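Sensor protein (Vibrio cholerae O1 biovar El Tor, PDB 3MXQ) is the PAS-fold sensor portion of a sensory box histidine kinase, which probably passes a signal on by ATP-dependent phosphorylation of a protein histidine. Local coordinates at the interface of chains A and B. Residues are numbered along the deposited sequence; one frame, centred on the assembly and turned at random. Chains: chain A/B, Sensor protein.

The interface of chains A and B. Residues chain A 27, 30-31; chain B 20, 23-24.
A:Leu27, A:Gln30 and A:Leu31 meet B:Ser20, B:Leu23 and B:Leu24 with all six residues in helical backbone geometry, A:Leu31 having phi/psi -88/-12° at the end of its helix. B:Leu23 is the centre of the patch, with 72 Å² hidden, and touches A:Leu27, A:Gln30 and A:Leu31. Its CG stands anti to its carbonyl carbon (chi1 -71°), and from there the isobutyl fork divides its contacts. Branch CD1 lies 3.6 Å from A:Gln30 CB, while CD2 meets CD2 of A:Leu27 at 3.7 Å. That same A:Leu27 methyl also lies 3.6 Å from the backbone O of B:Leu23. Leucine suits this place because a branched, apolar tip can touch two neighbours at once.

A:Gln30 crosses B:Leu23 at about a right angle, and both its CB and its amide end touch branch CD1. The amide oxygen OE1 approaches B:Leu23 CD1 at 3.7 Å, a van der Waals contact. Glutamine may suit the place because CB packs while its polar amide can lie at the edge of the leucines.

A:Leu31 lies obliquely against B:Leu23, its CD2 3.9 Å from B:Leu23 CB, and also reaches the backbone of the opposite helix. There CD2 sits 3.8 Å from the carbonyl O of B:Ser20 and equally near B:Leu24 N, and CD1 lies 4.1 Å from B:Leu24 CA. The small side chain of B:Ser20 probably helps such close approach to the main chain.

The patch joins the C-terminal end of helix 13-31 in chain A to the middle of the same helix in chain B, an unequal pairing within a tetrameric deposited assembly whose biological relevance the structure alone does not show. In each chain this helix leads into strand 34-39 of the PAS fold.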
ATOM      1  N   LEU A  27       0.012  -6.160  -7.733  1.00 30.55           N
ATOM      2  CA  LEU A  27       0.805  -5.194  -6.982  1.00 30.64           C
ATOM      3  C   LEU A  27       1.098  -5.715  -5.582  1.00 31.09           C
ATOM      4  O   LEU A  27       2.253  -5.724  -5.163  1.00 30.99           O
ATOM      5  CB  LEU A  27       0.126  -3.832  -6.898  1.00 30.52           C
ATOM      6  CG  LEU A  27       0.443  -2.814  -7.979  1.00 30.30           C
ATOM      7  CD1 LEU A  27      -0.488  -1.633  -7.874  1.00 30.71           C
ATOM      8  CD2 LEU A  27       1.855  -2.347  -7.822  1.00 30.97           C
ATOM      9  N   GLN A  30       3.677  -8.402  -5.328  1.00 36.92           N
ATOM     10  CA  GLN A  30       5.051  -7.979  -5.528  1.00 36.34           C
ATOM     11  C   GLN A  30       5.585  -7.153  -4.379  1.00 35.21           C
ATOM     12  O   GLN A  30       6.776  -7.164  -4.127  1.00 35.49           O
ATOM     13  CB  GLN A  30       5.206  -7.243  -6.848  1.00 36.77           C
ATOM     14  CG  GLN A  30       5.310  -8.175  -8.028  1.00 38.88           C
ATOM     15  CD  GLN A  30       5.425  -7.437  -9.342  1.00 40.91           C
ATOM     16  OE1 GLN A  30       4.616  -6.556  -9.641  1.00 41.83           O
ATOM     17  NE2 GLN A  30       6.437  -7.790 -10.138  1.00 41.95           N
ATOM     18  N   LEU A  31       4.713  -6.456  -3.673  1.00 33.99           N
ATOM     19  CA  LEU A  31       5.137  -5.642  -2.527  1.00 33.03           C
ATOM     20  C   LEU A  31       5.170  -6.375  -1.194  1.00 32.58           C
ATOM     21  O   LEU A  31       5.699  -5.851  -0.230  1.00 32.96           O
ATOM     22  CB  LEU A  31       4.257  -4.400  -2.372  1.00 32.88           C
ATOM     23  CG  LEU A  31       4.471  -3.316  -3.416  1.00 31.90           C
ATOM     24  CD1 LEU A  31       3.273  -2.433  -3.448  1.00 30.57           C
ATOM     25  CD2 LEU A  31       5.711  -2.531  -3.101  1.00 31.47           C
TER
ATOM     26  N   SER B  20      10.636  -1.656  -6.108  1.00 30.88           N
ATOM     27  CA  SER B  20       9.788  -1.520  -4.930  1.00 30.20           C
ATOM     28  C   SER B  20       9.218  -0.129  -4.813  1.00 29.33           C
ATOM     29  O   SER B  20       8.000   0.026  -4.756  1.00 29.44           O
ATOM     30  CB  SER B  20      10.546  -1.848  -3.657  1.00 30.58           C
ATOM     31  OG  SER B  20      10.795  -3.238  -3.595  1.00 32.77           O
ATOM     32  N   LEU B  23       6.665   0.538  -7.474  1.00 23.72           N
ATOM     33  CA  LEU B  23       5.426  -0.206  -7.207  1.00 23.33           C
ATOM     34  C   LEU B  23       4.593   0.402  -6.073  1.00 23.16           C
ATOM     35  O   LEU B  23       3.362   0.542  -6.194  1.00 22.75           O
ATOM     36  CB  LEU B  23       5.734  -1.669  -6.899  1.00 23.27           C
ATOM     37  CG  LEU B  23       6.212  -2.541  -8.064  1.00 23.70           C
ATOM     38  CD1 LEU B  23       6.343  -3.965  -7.606  1.00 23.60           C
ATOM     39  CD2 LEU B  23       5.252  -2.471  -9.257  1.00 23.92           C
ATOM     40  N   LEU B  24       5.265   0.772  -4.978  1.00 23.18           N
ATOM     41  CA  LEU B  24       4.584   1.387  -3.842  1.00 23.56           C
ATOM     42  C   LEU B  24       3.957   2.699  -4.262  1.00 24.40           C
ATOM     43  O   LEU B  24       2.864   3.052  -3.829  1.00 24.19           O
ATOM     44  CB  LEU B  24       5.541   1.633  -2.682  1.00 23.25           C
ATOM     45  CG  LEU B  24       4.849   2.245  -1.455  1.00 23.00           C
ATOM     46  CD1 LEU B  24       3.704   1.364  -0.953  1.00 22.69           C
ATOM     47  CD2 LEU B  24       5.829   2.564  -0.335  1.00 22.78           C
TER